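Local coordinates for putative mannose-1-phosphate guanylyl transferase (Thermus thermophilus, PDB 2CU2), which probably transfers a guanylyl group from GTP to mannose-1-phosphate, giving GDP-mannose, at residues G257-L262 and V290-R295; L16-R21 and V307-G312. All coordinates share one frame; numbering follows the deposited sequence.

In the fold
From the N terminus, the chain leaves strand 3-8 and enters the loop that holds L16-R21. Contact 2 sets this loop on strand 306-311, closing a span of 285 residues. Contact 1 is nested inside that span and closes a much shorter one, from G257-L262 to strand 290-293. Strands 290-293 and 306-311 are parallel neighbours in one four-stranded sheet, and the two contacts have centres about 7 Å apart. The contacts also touch directly, through W259 of contact 1 and W17 of contact 2. Together they tie two parts of the nucleotidyltransferase region to the C-terminal beta-helix-like region.

Contact 1 (G257-L262 and V290-R295); sequences GNWRAL and VVYADR
W259 meets Y292 through the outer corner of its six-membered ring. CZ3 of W259 lies 3.7 Å from CB of Y292, and CH2 of W259 touches Y292 CG at 3.8 Å. The two rings are inclined at 59°, so neither lies flat on the other. Beside them, V290 CG1 packs on L262 CB at 3.9 Å and also reaches the carbonyl oxygen of W259. V290 CG1 stands anti to its own N (chi1 170°), which turns it to this side. The contact is an apolar join between the turn leading into helix 261-266, with L262 of that helix, and strand 290-293. The turn belongs to the nucleotidyltransferase region (GT-A clan), the strand to the mannose-phosphate isomerase/GMP-like beta-helix region. L262 also closes on the W259 ring from its own segment, with CD2 at the ring edge, in plane. Further out, W259 NE1 bonds to W17 O and Y292 OH to P30 O, so both aromatic groups have their polar ends held. With an alanine here instead of W259, Y292 would probably face a gap and W17 O would be left without this donor. N258 OD1 accepts weak capping bonds from the backbone N of R260 and A261, within a type I turn.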
loop_
_atom_site.group_PDB
_atom_site.type_symbol
_atom_site.label_atom_id
_atom_site.label_comp_id
_atom_site.label_asym_id
_atom_site.label_seq_id
_atom_site.Cartn_x
_atom_site.Cartn_y
_atom_site.Cartn_z
ATOM N N GLY A 257 -16.638 -9.194 -9.578
ATOM C CA GLY A 257 -16.485 -8.035 -10.457
ATOM C C GLY A 257 -15.540 -6.984 -9.875
ATOM O O GLY A 257 -14.856 -6.254 -10.583
ATOM N N ASN A 258 -15.491 -6.844 -8.553
ATOM C CA ASN A 258 -14.600 -5.867 -7.932
ATOM C C ASN A 258 -14.015 -6.379 -6.611
ATOM O O ASN A 258 -14.346 -7.455 -6.131
ATOM C CB ASN A 258 -15.397 -4.585 -7.687
ATOM C CG ASN A 258 -16.496 -4.860 -6.695
ATOM O OD1 ASN A 258 -16.283 -5.443 -5.635
ATOM N ND2 ASN A 258 -17.713 -4.419 -7.059
ATOM N N TRP A 259 -13.082 -5.579 -6.059
ATOM C CA TRP A 259 -12.364 -6.014 -4.863
ATOM C C TRP A 259 -13.303 -6.390 -3.714
ATOM O O TRP A 259 -13.003 -7.233 -2.878
ATOM C CB TRP A 259 -11.433 -4.882 -4.425
ATOM C CG TRP A 259 -10.203 -4.879 -5.247
ATOM C CD1 TRP A 259 -9.818 -3.896 -6.186
ATOM C CD2 TRP A 259 -9.139 -5.860 -5.221
ATOM N NE1 TRP A 259 -8.610 -4.159 -6.748
ATOM C CE2 TRP A 259 -8.150 -5.431 -6.140
ATOM C CE3 TRP A 259 -8.948 -7.049 -4.519
ATOM C CZ2 TRP A 259 -7.000 -6.181 -6.322
ATOM C CZ3 TRP A 259 -7.800 -7.801 -4.704
ATOM C CH2 TRP A 259 -6.820 -7.365 -5.614
ATOM N N ARG A 260 -14.456 -5.700 -3.656
ATOM C CA ARG A 260 -15.398 -5.983 -2.579
ATOM C C ARG A 260 -15.922 -7.420 -2.648
ATOM O O ARG A 260 -16.392 -7.992 -1.674
ATOM C CB ARG A 260 -16.562 -4.997 -2.684
ATOM C CG ARG A 260 -17.067 -4.546 -1.312
ATOM C CD ARG A 260 -18.500 -5.016 -1.041
ATOM N NE ARG A 260 -18.672 -5.362 0.373
ATOM C CZ ARG A 260 -19.396 -4.520 1.130
ATOM N NH1 ARG A 260 -19.931 -3.438 0.592
ATOM N NH2 ARG A 260 -19.571 -4.781 2.429
ATOM N N ALA A 261 -15.862 -7.993 -3.864
ATOM C CA ALA A 261 -16.359 -9.352 -4.046
ATOM C C ALA A 261 -15.608 -10.350 -3.163
ATOM O O ALA A 261 -16.102 -11.411 -2.806
ATOM C CB ALA A 261 -16.185 -9.729 -5.516
ATOM N N LEU A 262 -14.350 -9.995 -2.850
ATOM C CA LEU A 262 -13.553 -10.873 -2.004
ATOM C C LEU A 262 -14.229 -11.093 -0.648
ATOM O O LEU A 262 -14.202 -12.175 -0.077
ATOM C CB LEU A 262 -12.181 -10.227 -1.809
ATOM C CG LEU A 262 -11.161 -10.691 -2.854
ATOM C CD1 LEU A 262 -11.495 -10.195 -4.263
ATOM C CD2 LEU A 262 -9.740 -10.210 -2.557
ATOM N N VAL A 290 -10.598 -5.388 3.370
ATOM C CA VAL A 290 -10.266 -6.381 2.360
ATOM C C VAL A 290 -8.814 -6.078 2.010
ATOM O O VAL A 290 -8.501 -4.989 1.521
ATOM C CB VAL A 290 -11.134 -6.234 1.093
ATOM C CG1 VAL A 290 -10.584 -7.113 -0.003
ATOM C CG2 VAL A 290 -12.583 -6.615 1.398
ATOM N N VAL A 291 -7.934 -7.037 2.270
ATOM C CA VAL A 291 -6.513 -6.862 2.015
ATOM C C VAL A 291 -5.925 -7.889 1.054
ATOM O O VAL A 291 -6.118 -9.094 1.220
ATOM C CB VAL A 291 -5.709 -6.963 3.331
ATOM C CG1 VAL A 291 -4.223 -6.839 3.048
ATOM C CG2 VAL A 291 -6.175 -5.897 4.315
ATOM N N TYR A 292 -5.212 -7.405 0.046
ATOM C CA TYR A 292 -4.543 -8.292 -0.886
ATOM C C TYR A 292 -3.064 -7.932 -0.836
ATOM O O TYR A 292 -2.685 -6.799 -1.112
ATOM C CB TYR A 292 -5.046 -8.119 -2.320
ATOM C CG TYR A 292 -4.509 -9.200 -3.235
ATOM C CD1 TYR A 292 -5.289 -10.313 -3.563
ATOM C CD2 TYR A 292 -3.189 -9.156 -3.706
ATOM C CE1 TYR A 292 -4.773 -11.354 -4.327
ATOM C CE2 TYR A 292 -2.659 -10.205 -4.477
ATOM C CZ TYR A 292 -3.462 -11.298 -4.781
ATOM O OH TYR A 292 -2.966 -12.333 -5.543
ATOM N N ALA A 293 -2.235 -8.899 -0.471
ATOM C CA ALA A 293 -0.790 -8.743 -0.452
ATOM C C ALA A 293 -0.104 -9.882 -1.207
ATOM O O ALA A 293 -0.004 -11.010 -0.742
ATOM C CB ALA A 293 -0.334 -8.732 1.005
ATOM N N ASP A 294 0.329 -9.562 -2.438
ATOM C CA ASP A 294 1.044 -10.560 -3.225
ATOM C C ASP A 294 2.322 -11.031 -2.522
ATOM O O ASP A 294 2.733 -12.183 -2.612
ATOM C CB ASP A 294 1.387 -9.943 -4.582
ATOM C CG ASP A 294 2.673 -9.136 -4.463
ATOM O OD1 ASP A 294 2.835 -8.459 -3.447
ATOM O OD2 ASP A 294 3.493 -9.194 -5.376
ATOM N N ARG A 295 2.979 -10.079 -1.832
ATOM C CA ARG A 295 4.232 -10.369 -1.151
ATOM C C ARG A 295 4.506 -9.361 -0.038
ATOM O O ARG A 295 3.712 -8.476 0.252
ATOM C CB ARG A 295 5.358 -10.326 -2.182
ATOM C CG ARG A 295 6.493 -11.287 -1.835
ATOM C CD ARG A 295 7.857 -10.759 -2.290
ATOM N NE ARG A 295 8.682 -11.851 -2.813
ATOM C CZ ARG A 295 9.552 -12.430 -1.966
ATOM N NH1 ARG A 295 9.644 -12.011 -0.716
ATOM N NH2 ARG A 295 10.322 -13.436 -2.395
#

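Contact 2 (L16-R21 and V307-G312)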
loop_
_atom_site.group_PDB
_atom_site.type_symbol
_atom_site.label_atom_id
_atom_site.label_comp_id
_atom_site.label_asym_id
_atom_site.label_seq_id
_atom_site.Cartn_x
_atom_site.Cartn_y
_atom_site.Cartn_z
ATOM N N LEU A 16 -10.119 -4.669 -10.844
ATOM C CA LEU A 16 -9.250 -5.433 -9.950
ATOM C C LEU A 16 -7.787 -4.988 -9.999
ATOM O O LEU A 16 -6.883 -5.743 -9.661
ATOM C CB LEU A 16 -9.365 -6.944 -10.216
ATOM C CG LEU A 16 -10.703 -7.555 -9.774
ATOM C CD1 LEU A 16 -10.719 -9.045 -10.058
ATOM C CD2 LEU A 16 -10.921 -7.294 -8.281
ATOM N N TRP A 17 -7.560 -3.749 -10.422
ATOM C CA TRP A 17 -6.212 -3.183 -10.452
ATOM C C TRP A 17 -5.843 -3.067 -8.965
ATOM O O TRP A 17 -6.715 -2.803 -8.131
ATOM C CB TRP A 17 -6.252 -1.792 -11.097
ATOM C CG TRP A 17 -4.915 -1.102 -11.161
ATOM C CD1 TRP A 17 -4.023 -1.128 -12.201
ATOM C CD2 TRP A 17 -4.298 -0.332 -10.122
ATOM N NE1 TRP A 17 -2.886 -0.420 -11.869
ATOM C CE2 TRP A 17 -3.028 0.077 -10.601
ATOM C CE3 TRP A 17 -4.690 0.049 -8.833
ATOM C CZ2 TRP A 17 -2.147 0.852 -9.829
ATOM C CZ3 TRP A 17 -3.817 0.814 -8.067
ATOM C CH2 TRP A 17 -2.559 1.207 -8.569
ATOM N N PRO A 18 -4.556 -3.230 -8.607
ATOM C CA PRO A 18 -3.355 -3.509 -9.397
ATOM C C PRO A 18 -3.091 -4.976 -9.718
ATOM O O PRO A 18 -2.085 -5.292 -10.359
ATOM C CB PRO A 18 -2.253 -2.944 -8.522
ATOM C CG PRO A 18 -2.702 -3.405 -7.174
ATOM C CD PRO A 18 -4.193 -3.065 -7.186
ATOM N N LEU A 19 -3.962 -5.871 -9.263
ATOM C CA LEU A 19 -3.753 -7.291 -9.517
ATOM C C LEU A 19 -3.846 -7.623 -10.997
ATOM O O LEU A 19 -3.047 -8.404 -11.512
ATOM C CB LEU A 19 -4.749 -8.142 -8.729
ATOM C CG LEU A 19 -4.552 -9.655 -8.863
ATOM C CD1 LEU A 19 -3.199 -10.050 -8.297
ATOM C CD2 LEU A 19 -5.669 -10.385 -8.135
ATOM N N SER A 20 -4.817 -7.034 -11.688
ATOM C CA SER A 20 -4.941 -7.272 -13.117
ATOM C C SER A 20 -3.882 -6.519 -13.922
ATOM O O SER A 20 -3.355 -5.484 -13.530
ATOM C CB SER A 20 -6.349 -6.875 -13.561
ATOM O OG SER A 20 -6.613 -5.524 -13.171
ATOM N N ARG A 21 -3.557 -7.121 -15.084
ATOM C CA ARG A 21 -2.478 -6.612 -15.932
ATOM C C ARG A 21 -2.937 -6.533 -17.395
ATOM O O ARG A 21 -3.947 -7.104 -17.782
ATOM C CB ARG A 21 -1.328 -7.616 -15.847
ATOM C CG ARG A 21 -0.449 -7.438 -14.611
ATOM C CD ARG A 21 1.026 -7.648 -14.954
ATOM N NE ARG A 21 1.538 -8.879 -14.347
ATOM C CZ ARG A 21 2.171 -9.749 -15.154
ATOM N NH1 ARG A 21 2.291 -9.491 -16.445
ATOM N NH2 ARG A 21 2.754 -10.830 -14.628
ATOM N N VAL A 307 -10.192 -1.197 1.282
ATOM C CA VAL A 307 -9.597 -2.193 0.421
ATOM C C VAL A 307 -8.167 -1.691 0.281
ATOM O O VAL A 307 -7.941 -0.545 -0.097
ATOM C CB VAL A 307 -10.220 -2.230 -1.002
ATOM C CG1 VAL A 307 -9.283 -3.003 -1.948
ATOM C CG2 VAL A 307 -11.593 -2.892 -0.970
ATOM N N VAL A 308 -7.202 -2.531 0.626
ATOM C CA VAL A 308 -5.798 -2.176 0.480
ATOM C C VAL A 308 -5.252 -3.340 -0.335
ATOM O O VAL A 308 -5.220 -4.472 0.152
ATOM C CB VAL A 308 -5.070 -2.116 1.834
ATOM C CG1 VAL A 308 -3.636 -1.607 1.630
ATOM C CG2 VAL A 308 -5.826 -1.211 2.794
ATOM N N ALA A 309 -4.850 -3.072 -1.576
ATOM C CA ALA A 309 -4.348 -4.122 -2.455
ATOM C C ALA A 309 -2.966 -3.803 -2.990
ATOM O O ALA A 309 -2.767 -2.789 -3.664
ATOM C CB ALA A 309 -5.321 -4.343 -3.620
ATOM N N LYS A 310 -2.017 -4.685 -2.694
ATOM C CA LYS A 310 -0.634 -4.492 -3.108
ATOM C C LYS A 310 -0.159 -5.627 -4.017
ATOM O O LYS A 310 -0.186 -6.797 -3.659
ATOM C CB LYS A 310 0.236 -4.431 -1.852
ATOM C CG LYS A 310 1.728 -4.351 -2.182
ATOM C CD LYS A 310 2.544 -5.411 -1.440
ATOM C CE LYS A 310 4.015 -5.427 -1.870
ATOM N NZ LYS A 310 4.132 -6.022 -3.200
ATOM N N VAL A 311 0.287 -5.267 -5.212
ATOM C CA VAL A 311 0.828 -6.238 -6.157
ATOM C C VAL A 311 2.062 -5.583 -6.766
ATOM O O VAL A 311 1.968 -4.538 -7.413
ATOM C CB VAL A 311 -0.176 -6.592 -7.274
ATOM C CG1 VAL A 311 0.463 -7.610 -8.238
ATOM C CG2 VAL A 311 -1.456 -7.165 -6.668
ATOM N N GLY A 312 3.225 -6.187 -6.544
ATOM C CA GLY A 312 4.450 -5.607 -7.066
ATOM C C GLY A 312 4.669 -4.242 -6.436
ATOM O O GLY A 312 4.574 -4.087 -5.214
#
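P18 and L19 pack on A309 and V311 in a buried, apolar contact between a loop and a strand. The loop follows strand 3-8 of the large sheet. The strand, 306-311, belongs to the four-stranded C-terminal sheet. P18 brings its ring to the strand: CG lies 3.6 Å from the carbonyl oxygen of A309, and CD is 4.0 Å from A309 CB. The same CG also reaches V311 CG2. V311 fits between the two loop residues. Its CG2 touches both CA and CD1 of L19, each at 3.7 Å, while its CB lies 3.9 Å from P18 O. CG2 of V311 stands anti to the carbonyl carbon, with CG1 anti to the backbone N (chi1 180°), and this turns CG2 to L19. The L19 side chain extends with CG anti to its N (chi1 -176°) and brings CD1 to the valine.

The loop lies in the N-terminal part of a nucleotidyltransferase of the GT-A clan, and its partner strand lies in the C-terminal beta-helix-like region, so the contact joins the two. P18 follows W17 through a cis peptide bond, and its CB sits over the centre of one face of the W17 ring, 3.6 Å above the plane. W17 in turn packs on helix 327-334 near the C terminus. A backbone bond from S20 N to L16 O, 3.2 Å long, helps to fold the loop back on itself.

At the far end of the strand, K310 NZ donates to G312 O at 2.8 Å, in the carbonyl plane and on a lone pair. This lysine also forms salt bridges with D294 and with D313 of the second subunit.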